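Local coordinates for mandelate racemase / muconate lactonizing enzyme (Burkholderia pseudomallei, PDB 2POD), which is of unknown function but belongs to the enolase superfamily, may act as a lyase, and binds a sodium ion in its C-terminal barrel domain, at residues Thr10-Glu15 / Ser42-Ile47; Asp181-Ala186 / Lys194-Arg199; Tyr150-Ala155 / Ser348-Tyr353. All coordinates share one frame; numbering follows the deposited sequence.

Contact 1 of 3, residues Thr10-Glu15 / Ser42-Ile47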
ATOM      1  N   THR B  10      13.472 -38.852  28.350  1.00 48.70           N
ATOM      2  CA  THR B  10      13.452 -37.500  28.916  1.00 49.97           C
ATOM      3  C   THR B  10      13.963 -37.461  30.351  1.00 51.24           C
ATOM      4  O   THR B  10      13.710 -38.373  31.139  1.00 50.13           O
ATOM      5  CB  THR B  10      12.058 -36.850  28.846  1.00 48.66           C
ATOM      6  OG1 THR B  10      11.110 -37.680  29.526  1.00 47.38           O
ATOM      7  CG2 THR B  10      11.627 -36.655  27.390  1.00 54.28           C
ATOM      8  N   LEU B  11      14.693 -36.399  30.674  1.00 49.08           N
ATOM      9  CA  LEU B  11      15.293 -36.242  31.984  1.00 49.33           C
ATOM     10  C   LEU B  11      14.850 -34.906  32.561  1.00 51.79           C
ATOM     11  O   LEU B  11      15.121 -33.853  31.975  1.00 52.90           O
ATOM     12  CB  LEU B  11      16.827 -36.261  31.884  1.00 53.77           C
ATOM     13  CG  LEU B  11      17.705 -37.314  31.186  1.00 55.44           C
ATOM     14  CD1 LEU B  11      19.048 -37.316  31.885  1.00 57.13           C
ATOM     15  CD2 LEU B  11      17.143 -38.731  31.168  1.00 61.39           C
ATOM     16  N   ARG B  12      14.177 -34.951  33.708  1.00 51.91           N
ATOM     17  CA  ARG B  12      13.756 -33.740  34.409  1.00 52.44           C
ATOM     18  C   ARG B  12      14.423 -33.601  35.782  1.00 53.01           C
ATOM     19  O   ARG B  12      13.988 -34.225  36.752  1.00 57.19           O
ATOM     20  CB  ARG B  12      12.238 -33.715  34.576  1.00 55.28           C
ATOM     21  CG  ARG B  12      11.454 -33.412  33.314  1.00 57.70           C
ATOM     22  CD  ARG B  12      10.019 -32.995  33.633  1.00 55.07           C
ATOM     23  NE  ARG B  12       9.211 -34.110  34.126  1.00 52.73           N
ATOM     24  CZ  ARG B  12       8.871 -34.295  35.400  1.00 55.16           C
ATOM     25  NH1 ARG B  12       8.138 -35.343  35.744  1.00 53.12           N
ATOM     26  NH2 ARG B  12       9.260 -33.436  36.331  1.00 49.32           N
ATOM     27  N   PRO B  13      15.473 -32.769  35.875  1.00 52.04           N
ATOM     28  CA  PRO B  13      16.109 -32.583  37.182  1.00 51.96           C
ATOM     29  C   PRO B  13      15.327 -31.610  38.056  1.00 54.00           C
ATOM     30  O   PRO B  13      15.042 -30.494  37.622  1.00 55.60           O
ATOM     31  CB  PRO B  13      17.489 -32.015  36.830  1.00 51.46           C
ATOM     32  CG  PRO B  13      17.358 -31.441  35.442  1.00 49.31           C
ATOM     33  CD  PRO B  13      16.103 -31.963  34.810  1.00 49.75           C
ATOM     34  N   GLU B  14      14.967 -32.021  39.272  1.00 55.40           N
ATOM     35  CA  GLU B  14      14.149 -31.152  40.129  1.00 55.68           C
ATOM     36  C   GLU B  14      14.867 -29.958  40.752  1.00 53.55           C
ATOM     37  O   GLU B  14      14.219 -29.025  41.234  1.00 58.21           O
ATOM     38  CB  GLU B  14      13.323 -31.920  41.166  1.00 58.72           C
ATOM     39  CG  GLU B  14      13.975 -33.142  41.767  1.00 62.15           C
ATOM     40  CD  GLU B  14      13.134 -33.743  42.880  1.00 70.95           C
ATOM     41  OE1 GLU B  14      12.055 -34.309  42.585  1.00 64.19           O
ATOM     42  OE2 GLU B  14      13.556 -33.637  44.051  1.00 65.98           O
ATOM     43  N   GLU B  15      16.194 -29.971  40.712  1.00 50.04           N
ATOM     44  CA  GLU B  15      16.991 -28.800  41.077  1.00 57.20           C
ATOM     45  C   GLU B  15      16.900 -27.676  40.047  1.00 59.33           C
ATOM     46  O   GLU B  15      17.011 -26.497  40.400  1.00 60.17           O
ATOM     47  CB  GLU B  15      18.459 -29.167  41.331  1.00 56.85           C
ATOM     48  CG  GLU B  15      18.941 -30.423  40.617  1.00 68.33           C
ATOM     49  CD  GLU B  15      18.814 -31.689  41.464  1.00 71.43           C
ATOM     50  OE1 GLU B  15      18.055 -32.596  41.061  1.00 61.06           O
ATOM     51  OE2 GLU B  15      19.472 -31.775  42.525  1.00 75.20           O
ATOM     52  N   SER B  42       5.211 -30.301  30.355  1.00 46.73           N
ATOM     53  CA  SER B  42       4.298 -30.273  29.218  1.00 43.69           C
ATOM     54  C   SER B  42       4.995 -30.667  27.921  1.00 41.15           C
ATOM     55  O   SER B  42       4.426 -31.399  27.103  1.00 41.84           O
ATOM     56  CB  SER B  42       3.577 -28.928  29.100  1.00 41.59           C
ATOM     57  OG  SER B  42       4.477 -27.856  28.886  1.00 48.20           O
ATOM     58  N   ALA B  43       6.232 -30.198  27.751  1.00 39.43           N
ATOM     59  CA  ALA B  43       7.089 -30.649  26.655  1.00 40.75           C
ATOM     60  C   ALA B  43       7.418 -32.144  26.727  1.00 42.35           C
ATOM     61  O   ALA B  43       7.351 -32.840  25.706  1.00 50.08           O
ATOM     62  CB  ALA B  43       8.358 -29.805  26.577  1.00 41.22           C
ATOM     63  N   GLU B  44       7.743 -32.637  27.925  1.00 40.56           N
ATOM     64  CA  GLU B  44       7.976 -34.069  28.148  1.00 40.75           C
ATOM     65  C   GLU B  44       6.735 -34.904  27.825  1.00 39.49           C
ATOM     66  O   GLU B  44       6.822 -35.918  27.129  1.00 39.97           O
ATOM     67  CB  GLU B  44       8.450 -34.339  29.588  1.00 46.09           C
ATOM     68  CG  GLU B  44       8.443 -35.814  29.994  1.00 53.11           C
ATOM     69  CD  GLU B  44       8.904 -36.049  31.418  1.00 66.38           C
ATOM     70  OE1 GLU B  44      10.071 -36.469  31.604  1.00 68.55           O
ATOM     71  OE2 GLU B  44       8.097 -35.825  32.347  1.00 60.16           O
ATOM     72  N   ALA B  45       5.584 -34.459  28.316  1.00 37.45           N
ATOM     73  CA  ALA B  45       4.338 -35.181  28.105  1.00 42.44           C
ATOM     74  C   ALA B  45       3.974 -35.263  26.627  1.00 45.10           C
ATOM     75  O   ALA B  45       3.487 -36.298  26.173  1.00 46.36           O
ATOM     76  CB  ALA B  45       3.212 -34.561  28.907  1.00 42.08           C
ATOM     77  N   TYR B  46       4.235 -34.180  25.889  1.00 48.61           N
ATOM     78  CA  TYR B  46       4.067 -34.146  24.434  1.00 43.68           C
ATOM     79  C   TYR B  46       4.973 -35.154  23.712  1.00 42.51           C
ATOM     80  O   TYR B  46       4.518 -35.861  22.808  1.00 44.15           O
ATOM     81  CB  TYR B  46       4.313 -32.730  23.879  1.00 44.04           C
ATOM     82  CG  TYR B  46       4.623 -32.727  22.395  1.00 46.71           C
ATOM     83  CD1 TYR B  46       5.937 -32.574  21.933  1.00 33.24           C
ATOM     84  CD2 TYR B  46       3.609 -32.931  21.453  1.00 34.83           C
ATOM     85  CE1 TYR B  46       6.220 -32.608  20.582  1.00 38.44           C
ATOM     86  CE2 TYR B  46       3.889 -32.960  20.100  1.00 35.39           C
ATOM     87  CZ  TYR B  46       5.189 -32.794  19.671  1.00 33.97           C
ATOM     88  OH  TYR B  46       5.460 -32.831  18.327  1.00 44.63           O
ATOM     89  N   ILE B  47       6.252 -35.186  24.087  1.00 42.12           N
ATOM     90  CA  ILE B  47       7.214 -36.111  23.478  1.00 43.20           C
ATOM     91  C   ILE B  47       6.748 -37.565  23.569  1.00 44.37           C
ATOM     92  O   ILE B  47       6.706 -38.261  22.557  1.00 48.33           O
ATOM     93  CB  ILE B  47       8.630 -35.934  24.044  1.00 44.95           C
ATOM     94  CG1 ILE B  47       9.244 -34.636  23.507  1.00 41.42           C
ATOM     95  CG2 ILE B  47       9.529 -37.146  23.696  1.00 45.53           C
ATOM     96  CD1 ILE B  47      10.556 -34.243  24.187  1.00 40.44           C
TER
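Glu44 reaches from helix 40-55 to Thr10 and Arg12 on strand 5-13, giving one carboxylate oxygen to each of these two residues, which point to the same side of the strand. This is helix-on-sheet packing in the N-terminal domain of the enolase superfamily, where a three-stranded antiparallel meander is followed by helices laid against it. Strand residues 10-13 and helix residues 42-47 run nearly antiparallel, their axes 9.6 Å apart at closest approach. The chain of Glu44 bridges that gap: CG is anti to the backbone N (chi1 168°) and the rest is extended, carrying the carboxylate to the strand.

The tight part is around Thr10. Its OG1 donates to Glu44 OE1 at 2.6 Å, meeting that oxygen on the anti side, a little out of the carboxylate plane; the same hydroxyl is hydrogen-bonded to His48. With Thr10 and Glu44 both buried, these bonds satisfy polar atoms inside the packing. The other branch of the threonine, CG2, turns to the apolar part of the contact and lies 4.2 Å from Ile47 CD1. Leu20 of strand 19-26 packs beside Thr10, and Leu89 of helix 81-101 beside Ile47.

Toward Arg12 the contact opens to solvent, and beyond it Glu14, in the loop, is exposed. Arg12 is bent at chi3, and this bend brings NE to the acid. NE donates to Glu44 OE2 at 2.7 Å in an almost straight hydrogen bond (N-H...O 171°) that is part of a salt bridge. The oxygen lies in the guanidinium plane, but NE stands above the carboxylate plane, 50° out of it. The pairing is single: Arg12 NH1 remains 3.4 Å from Glu44 OE2, while NE alone makes the bond.

Contact 2 of 3, residues Asp181-Ala186 / Lys194-Arg199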
ATOM      1  N   ASP B 181      11.425  -3.743  33.923  1.00 48.94           N
ATOM      2  CA  ASP B 181      10.591  -4.859  34.387  1.00 52.78           C
ATOM      3  C   ASP B 181       9.656  -4.669  35.600  1.00 56.51           C
ATOM      4  O   ASP B 181       8.486  -5.063  35.515  1.00 57.03           O
ATOM      5  CB  ASP B 181      11.431  -6.129  34.544  1.00 52.53           C
ATOM      6  CG  ASP B 181      11.846  -6.724  33.213  1.00 56.33           C
ATOM      7  OD1 ASP B 181      12.045  -5.960  32.239  1.00 55.05           O
ATOM      8  OD2 ASP B 181      11.969  -7.966  33.145  1.00 55.48           O
ATOM      9  N   PRO B 182      10.145  -4.079  36.726  1.00 58.96           N
ATOM     10  CA  PRO B 182       9.248  -4.054  37.892  1.00 59.18           C
ATOM     11  C   PRO B 182       8.107  -3.040  37.788  1.00 57.05           C
ATOM     12  O   PRO B 182       7.140  -3.117  38.555  1.00 52.86           O
ATOM     13  CB  PRO B 182      10.180  -3.674  39.057  1.00 60.10           C
ATOM     14  CG  PRO B 182      11.572  -3.700  38.506  1.00 62.93           C
ATOM     15  CD  PRO B 182      11.437  -3.443  37.050  1.00 56.83           C
ATOM     16  N   TYR B 183       8.220  -2.105  36.847  1.00 56.51           N
ATOM     17  CA  TYR B 183       7.215  -1.058  36.681  1.00 56.18           C
ATOM     18  C   TYR B 183       6.034  -1.481  35.805  1.00 55.26           C
ATOM     19  O   TYR B 183       4.985  -0.838  35.820  1.00 59.72           O
ATOM     20  CB  TYR B 183       7.867   0.246  36.217  1.00 55.25           C
ATOM     21  CG  TYR B 183       8.996   0.666  37.135  1.00 56.48           C
ATOM     22  CD1 TYR B 183      10.325   0.562  36.732  1.00 55.60           C
ATOM     23  CD2 TYR B 183       8.734   1.128  38.428  1.00 62.09           C
ATOM     24  CE1 TYR B 183      11.365   0.925  37.583  1.00 59.74           C
ATOM     25  CE2 TYR B 183       9.762   1.489  39.287  1.00 61.86           C
ATOM     26  CZ  TYR B 183      11.077   1.387  38.859  1.00 65.78           C
ATOM     27  OH  TYR B 183      12.101   1.750  39.707  1.00 64.79           O
ATOM     28  N   ALA B 184       6.201  -2.587  35.086  1.00 58.17           N
ATOM     29  CA  ALA B 184       5.160  -3.144  34.221  1.00 61.56           C
ATOM     30  C   ALA B 184       3.940  -3.689  34.966  1.00 64.46           C
ATOM     31  O   ALA B 184       2.804  -3.447  34.552  1.00 63.37           O
ATOM     32  CB  ALA B 184       5.743  -4.210  33.321  1.00 60.55           C
ATOM     33  N   GLU B 185       4.180  -4.418  36.057  1.00 68.03           N
ATOM     34  CA  GLU B 185       3.138  -5.211  36.720  1.00 72.89           C
ATOM     35  C   GLU B 185       2.104  -4.384  37.487  1.00 70.76           C
ATOM     36  O   GLU B 185       0.978  -4.836  37.697  1.00 72.36           O
ATOM     37  CB  GLU B 185       3.746  -6.299  37.619  1.00 76.38           C
ATOM     38  CG  GLU B 185       4.849  -5.818  38.573  1.00 88.91           C
ATOM     39  CD  GLU B 185       4.421  -5.813  40.037  1.00 96.92           C
ATOM     40  OE1 GLU B 185       3.897  -6.843  40.518  1.00 96.04           O
ATOM     41  OE2 GLU B 185       4.621  -4.777  40.708  1.00 96.81           O
ATOM     42  N   ALA B 186       2.486  -3.174  37.887  1.00 68.72           N
ATOM     43  CA  ALA B 186       1.576  -2.244  38.557  1.00 68.70           C
ATOM     44  C   ALA B 186       0.452  -1.743  37.650  1.00 66.48           C
ATOM     45  O   ALA B 186      -0.648  -1.434  38.122  1.00 65.03           O
ATOM     46  CB  ALA B 186       2.355  -1.067  39.133  1.00 70.40           C
ATOM     47  N   LYS B 194       6.622   9.325  34.979  1.00 57.84           N
ATOM     48  CA  LYS B 194       7.829  10.044  34.540  1.00 58.25           C
ATOM     49  C   LYS B 194       8.996   9.916  35.523  1.00 60.27           C
ATOM     50  O   LYS B 194      10.161   9.968  35.121  1.00 62.64           O
ATOM     51  CB  LYS B 194       7.510  11.523  34.309  1.00 57.82           C
ATOM     52  CG  LYS B 194       7.281  11.898  32.845  1.00 63.59           C
ATOM     53  CD  LYS B 194       6.089  12.834  32.680  1.00 62.51           C
ATOM     54  CE  LYS B 194       6.516  14.289  32.600  1.00 71.71           C
ATOM     55  NZ  LYS B 194       5.459  15.185  33.147  1.00 67.73           N
ATOM     56  N   SER B 195       8.672   9.746  36.803  1.00 59.62           N
ATOM     57  CA  SER B 195       9.673   9.613  37.853  1.00 58.37           C
ATOM     58  C   SER B 195      10.186   8.177  37.981  1.00 57.36           C
ATOM     59  O   SER B 195      11.372   7.960  38.240  1.00 57.68           O
ATOM     60  CB  SER B 195       9.132  10.144  39.191  1.00 59.47           C
ATOM     61  OG  SER B 195       8.220   9.240  39.799  1.00 61.39           O
ATOM     62  N   ASP B 196       9.296   7.204  37.790  1.00 58.40           N
ATOM     63  CA  ASP B 196       9.691   5.794  37.694  1.00 59.15           C
ATOM     64  C   ASP B 196      10.546   5.514  36.462  1.00 59.03           C
ATOM     65  O   ASP B 196      11.407   4.632  36.485  1.00 63.33           O
ATOM     66  CB  ASP B 196       8.461   4.876  37.692  1.00 61.20           C
ATOM     67  CG  ASP B 196       7.941   4.576  39.097  1.00 63.37           C
ATOM     68  OD1 ASP B 196       6.886   3.914  39.207  1.00 63.10           O
ATOM     69  OD2 ASP B 196       8.582   4.988  40.090  1.00 62.92           O
ATOM     70  N   LEU B 197      10.304   6.274  35.399  1.00 57.77           N
ATOM     71  CA  LEU B 197      11.089   6.190  34.177  1.00 58.83           C
ATOM     72  C   LEU B 197      12.511   6.689  34.403  1.00 58.96           C
ATOM     73  O   LEU B 197      13.474   6.061  33.953  1.00 58.23           O
ATOM     74  CB  LEU B 197      10.398   6.970  33.043  1.00 56.71           C
ATOM     75  CG  LEU B 197      10.906   6.865  31.597  1.00 56.18           C
ATOM     76  CD1 LEU B 197      11.431   5.482  31.235  1.00 37.70           C
ATOM     77  CD2 LEU B 197       9.839   7.310  30.600  1.00 57.33           C
ATOM     78  N   LYS B 198      12.626   7.806  35.118  1.00 62.87           N
ATOM     79  CA  LYS B 198      13.916   8.412  35.448  1.00 66.30           C
ATOM     80  C   LYS B 198      14.734   7.558  36.423  1.00 64.36           C
ATOM     81  O   LYS B 198      15.968   7.579  36.390  1.00 62.31           O
ATOM     82  CB  LYS B 198      13.712   9.817  36.020  1.00 65.89           C
ATOM     83  CG  LYS B 198      14.805  10.802  35.639  1.00 78.92           C
ATOM     84  CD  LYS B 198      14.402  11.651  34.439  1.00 87.29           C
ATOM     85  CE  LYS B 198      13.956  13.037  34.872  1.00 88.64           C
ATOM     86  NZ  LYS B 198      12.611  13.368  34.332  1.00 78.06           N
ATOM     87  N   ARG B 199      14.040   6.809  37.277  1.00 63.64           N
ATOM     88  CA  ARG B 199      14.688   5.907  38.223  1.00 68.81           C
ATOM     89  C   ARG B 199      15.105   4.590  37.569  1.00 68.68           C
ATOM     90  O   ARG B 199      16.057   3.945  38.009  1.00 69.32           O
ATOM     91  CB  ARG B 199      13.777   5.641  39.422  1.00 69.77           C
ATOM     92  CG  ARG B 199      14.500   5.673  40.767  1.00 81.75           C
ATOM     93  CD  ARG B 199      13.559   5.410  41.947  1.00 93.22           C
ATOM     94  NE  ARG B 199      12.395   6.298  41.953  1.00 92.26           N
ATOM     95  CZ  ARG B 199      11.132   5.887  41.850  1.00 97.27           C
ATOM     96  NH1 ARG B 199      10.852   4.593  41.733  1.00 93.66           N
ATOM     97  NH2 ARG B 199      10.146   6.775  41.863  1.00 99.53           N
TER
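Tyr183 lays one face of its ring against the side chain of Asp196, in the first turn of helix 194-200. The CB of Asp196 stands over that face, 4.2 Å from the ring centroid and 25° off the normal, a CH-pi contact. From CB the carboxylate runs out over the CD2-CE2 side of the ring, its plane inclined by 35° to the ring plane, and Asp196 OD1 comes to 3.4 Å from Tyr183 CD2. The backbone oxygen of Asp196 sits above the same face toward the opposite rim. The aspartate thus spans the ring with its own backbone and side chain, by packing rather than by polar bonds.

Arg199, one turn further on, lies near the hydroxyl end of the ring. Its chain bends at chi3 and folds back along the helix, so that NH1 meets Asp196 OD2 at 2.8 Å; this i to i+3 salt bridge is poorly aligned as a hydrogen bond and weak as such. It probably helps to hold the carboxylate beside the ring. The guanidinium itself is turned steeply to the ring, 65° between planes, and Arg199 NH1 stays 3.7 Å from Tyr183 OH.

On the other side of the helix Lys198 forms a salt bridge with Asp213 of a neighbouring subunit, and Lys194 bonds to the backbone oxygen of Met215 there. Asp181, in the weakly bonded helical turn 181-184, is hydrogen-bonded to His222. The arrangement belongs to the beta-alpha-beta crossover of the barrel domain, in the surface connection leading from strand 174-177 to the parallel strand 216-220.

Contact 3 of 3, residues Tyr150-Ala155 / Ser348-Tyr353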
ATOM      1  N   TYR B 150      29.108 -13.863  40.970  1.00 92.32           N
ATOM      2  CA  TYR B 150      28.441 -13.190  39.861  1.00 87.90           C
ATOM      3  C   TYR B 150      26.994 -12.851  40.211  1.00 87.06           C
ATOM      4  O   TYR B 150      26.048 -13.503  39.750  1.00 88.13           O
ATOM      5  CB  TYR B 150      28.529 -14.027  38.583  1.00 86.54           C
ATOM      6  CG  TYR B 150      29.941 -14.340  38.127  1.00 82.52           C
ATOM      7  CD1 TYR B 150      30.915 -13.340  38.051  1.00 75.67           C
ATOM      8  CD2 TYR B 150      30.298 -15.636  37.760  1.00 78.65           C
ATOM      9  CE1 TYR B 150      32.207 -13.627  37.627  1.00 72.47           C
ATOM     10  CE2 TYR B 150      31.585 -15.933  37.337  1.00 76.59           C
ATOM     11  CZ  TYR B 150      32.534 -14.926  37.271  1.00 80.57           C
ATOM     12  OH  TYR B 150      33.811 -15.225  36.847  1.00 89.31           O
ATOM     13  N   ASP B 151      26.841 -11.814  41.029  1.00 84.51           N
ATOM     14  CA  ASP B 151      25.547 -11.376  41.544  1.00 81.54           C
ATOM     15  C   ASP B 151      24.916 -10.352  40.590  1.00 77.55           C
ATOM     16  O   ASP B 151      24.602  -9.229  40.984  1.00 77.53           O
ATOM     17  CB  ASP B 151      25.749 -10.776  42.945  1.00 84.58           C
ATOM     18  CG  ASP B 151      24.455 -10.650  43.732  1.00 87.02           C
ATOM     19  OD1 ASP B 151      23.568 -11.520  43.593  1.00 89.31           O
ATOM     20  OD2 ASP B 151      24.333  -9.668  44.494  1.00 94.08           O
ATOM     21  N   ASP B 152      24.726 -10.753  39.333  1.00 73.36           N
ATOM     22  CA  ASP B 152      24.715  -9.814  38.207  1.00 68.71           C
ATOM     23  C   ASP B 152      23.384  -9.086  38.002  1.00 65.21           C
ATOM     24  O   ASP B 152      23.363  -7.975  37.477  1.00 58.76           O
ATOM     25  CB  ASP B 152      25.163 -10.506  36.913  1.00 69.35           C
ATOM     26  CG  ASP B 152      26.664 -10.764  36.867  1.00 69.97           C
ATOM     27  OD1 ASP B 152      27.405 -10.229  37.723  1.00 72.57           O
ATOM     28  OD2 ASP B 152      27.109 -11.508  35.967  1.00 62.74           O
ATOM     29  N   LEU B 153      22.284  -9.715  38.417  1.00 67.36           N
ATOM     30  CA  LEU B 153      20.979  -9.054  38.496  1.00 70.11           C
ATOM     31  C   LEU B 153      20.965  -7.922  39.517  1.00 71.23           C
ATOM     32  O   LEU B 153      20.568  -6.801  39.195  1.00 74.01           O
ATOM     33  CB  LEU B 153      19.864 -10.062  38.796  1.00 70.48           C
ATOM     34  CG  LEU B 153      18.464  -9.491  39.058  1.00 78.46           C
ATOM     35  CD1 LEU B 153      17.713  -9.209  37.760  1.00 82.77           C
ATOM     36  CD2 LEU B 153      17.659 -10.408  39.970  1.00 88.74           C
ATOM     37  N   ASN B 154      21.403  -8.221  40.739  1.00 70.76           N
ATOM     38  CA  ASN B 154      21.489  -7.216  41.795  1.00 70.82           C
ATOM     39  C   ASN B 154      22.536  -6.156  41.501  1.00 67.26           C
ATOM     40  O   ASN B 154      22.350  -4.987  41.841  1.00 68.36           O
ATOM     41  CB  ASN B 154      21.755  -7.867  43.156  1.00 73.44           C
ATOM     42  CG  ASN B 154      20.485  -8.377  43.818  1.00 80.30           C
ATOM     43  OD1 ASN B 154      19.572  -7.604  44.126  1.00 83.58           O
ATOM     44  ND2 ASN B 154      20.423  -9.688  44.039  1.00 85.79           N
ATOM     45  N   ALA B 155      23.625  -6.575  40.857  1.00 66.13           N
ATOM     46  CA  ALA B 155      24.648  -5.657  40.371  1.00 65.63           C
ATOM     47  C   ALA B 155      24.102  -4.577  39.424  1.00 66.39           C
ATOM     48  O   ALA B 155      24.346  -3.397  39.663  1.00 68.78           O
ATOM     49  CB  ALA B 155      25.812  -6.413  39.744  1.00 64.01           C
ATOM     50  N   SER B 348      25.613 -15.295  26.354  1.00 49.47           N
ATOM     51  CA  SER B 348      26.031 -16.190  27.425  1.00 49.76           C
ATOM     52  C   SER B 348      25.848 -15.516  28.782  1.00 52.14           C
ATOM     53  O   SER B 348      25.776 -14.283  28.873  1.00 52.00           O
ATOM     54  CB  SER B 348      27.489 -16.609  27.229  1.00 49.98           C
ATOM     55  OG  SER B 348      28.377 -15.534  27.504  1.00 46.33           O
ATOM     56  N   VAL B 349      25.756 -16.332  29.831  1.00 51.00           N
ATOM     57  CA  VAL B 349      25.611 -15.842  31.204  1.00 50.97           C
ATOM     58  C   VAL B 349      26.742 -16.418  32.061  1.00 51.20           C
ATOM     59  O   VAL B 349      26.824 -17.630  32.242  1.00 50.33           O
ATOM     60  CB  VAL B 349      24.237 -16.246  31.804  1.00 50.64           C
ATOM     61  CG1 VAL B 349      24.030 -15.609  33.171  1.00 54.17           C
ATOM     62  CG2 VAL B 349      23.113 -15.835  30.884  1.00 52.97           C
ATOM     63  N   ARG B 350      27.611 -15.550  32.576  1.00 50.90           N
ATOM     64  CA  ARG B 350      28.825 -15.991  33.271  1.00 53.87           C
ATOM     65  C   ARG B 350      28.567 -16.745  34.576  1.00 56.85           C
ATOM     66  O   ARG B 350      29.287 -17.691  34.899  1.00 52.36           O
ATOM     67  CB  ARG B 350      29.833 -14.847  33.448  1.00 53.63           C
ATOM     68  CG  ARG B 350      29.321 -13.659  34.242  1.00 53.54           C
ATOM     69  CD  ARG B 350      30.363 -12.568  34.350  1.00 53.72           C
ATOM     70  NE  ARG B 350      29.942 -11.558  35.317  1.00 54.09           N
ATOM     71  CZ  ARG B 350      30.736 -10.627  35.838  1.00 55.17           C
ATOM     72  NH1 ARG B 350      32.013 -10.553  35.486  1.00 43.61           N
ATOM     73  NH2 ARG B 350      30.245  -9.765  36.717  1.00 54.96           N
ATOM     74  N   ALA B 351      27.507 -16.354  35.287  1.00 59.15           N
ATOM     75  CA  ALA B 351      27.006 -17.088  36.458  1.00 61.66           C
ATOM     76  C   ALA B 351      26.517 -18.506  36.140  1.00 63.67           C
ATOM     77  O   ALA B 351      26.334 -19.324  37.045  1.00 65.65           O
ATOM     78  CB  ALA B 351      25.899 -16.294  37.141  1.00 59.49           C
ATOM     79  N   PHE B 352      26.300 -18.786  34.859  1.00 64.82           N
ATOM     80  CA  PHE B 352      25.804 -20.086  34.430  1.00 65.74           C
ATOM     81  C   PHE B 352      26.981 -20.974  34.016  1.00 64.64           C
ATOM     82  O   PHE B 352      27.136 -22.080  34.543  1.00 61.19           O
ATOM     83  CB  PHE B 352      24.809 -19.932  33.269  1.00 67.24           C
ATOM     84  CG  PHE B 352      23.415 -19.506  33.681  1.00 69.16           C
ATOM     85  CD1 PHE B 352      23.183 -18.781  34.852  1.00 63.40           C
ATOM     86  CD2 PHE B 352      22.327 -19.814  32.863  1.00 73.38           C
ATOM     87  CE1 PHE B 352      21.894 -18.391  35.211  1.00 63.62           C
ATOM     88  CE2 PHE B 352      21.031 -19.421  33.213  1.00 70.28           C
ATOM     89  CZ  PHE B 352      20.816 -18.708  34.390  1.00 65.35           C
ATOM     90  N   TYR B 353      27.813 -20.480  33.093  1.00 62.62           N
ATOM     91  CA  TYR B 353      28.947 -21.260  32.579  1.00 62.75           C
ATOM     92  C   TYR B 353      30.172 -21.395  33.490  1.00 62.76           C
ATOM     93  O   TYR B 353      30.907 -22.379  33.388  1.00 61.64           O
ATOM     94  CB  TYR B 353      29.328 -20.891  31.129  1.00 57.63           C
ATOM     95  CG  TYR B 353      29.861 -19.487  30.918  1.00 61.56           C
ATOM     96  CD1 TYR B 353      31.152 -19.131  31.317  1.00 58.49           C
ATOM     97  CD2 TYR B 353      29.087 -18.522  30.282  1.00 60.57           C
ATOM     98  CE1 TYR B 353      31.641 -17.847  31.119  1.00 54.58           C
ATOM     99  CE2 TYR B 353      29.570 -17.236  30.076  1.00 54.10           C
ATOM    100  CZ  TYR B 353      30.841 -16.904  30.498  1.00 56.37           C
ATOM    101  OH  TYR B 353      31.316 -15.631  30.293  1.00 53.04           O
TER
HETATM  102  O   HOH W   1      25.907 -13.449  34.850  1.00 52.22           O
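Where barrel strand 346-348 gives way to helix 350-356, Arg350 presents a face of its guanidinium to the ring of Tyr150 and its edge to the carboxylate of Asp152. The salt bridge is side-on and bidentate: NE donates to the syn lone pair of Asp152 OD2 at 2.9 Å, and NH2 to Asp152 OD1 at 3.0 Å. Both bonds are nearly straight and both oxygens lie close to the guanidinium plane. Asp166 of helix 160-170 forms a second salt bridge to Arg350 NH2, and the two acids probably balance the charge of this buried arginine. In the TIM-barrel-like domain this ties the opening of helix 152-158 to a helix following a strand late in the sequence.

Tyr150 covers one face of the guanidinium, its CD1 3.4 Å from Arg350 NE and the two planes 28° apart. Arg350 CG stands between the backbone N and the carbonyl carbon (chi1 60°) and the chain is extended from there to NE, which lays CD over the ring in a CH-pi contact, 4.0 Å from its centroid. Next to it, Tyr150 CB packs on Ala351 CB at 3.8 Å.

Overall arrangement
The three contacts are separate, with no atoms touching between them. Contacts 2 and 3 are closest, nearest atoms about 7 Å apart and centres 23 Å apart; both belong to the barrel domain, and contact 2 is nested within the long chain loop that contact 3 closes. The same loop contains the sodium-binding Glu220, Glu246 and Glu272, at the ends of strands 216-220 and 244-246 and just after 268-270, where related enzymes bind their catalytic metal. The Asp181-His222 bond links contact 2 to the chain just after Glu220. Contact 1 belongs to the N-terminal domain, its centre 26 Å from that of contact 3 and 36 Å from that of contact 2.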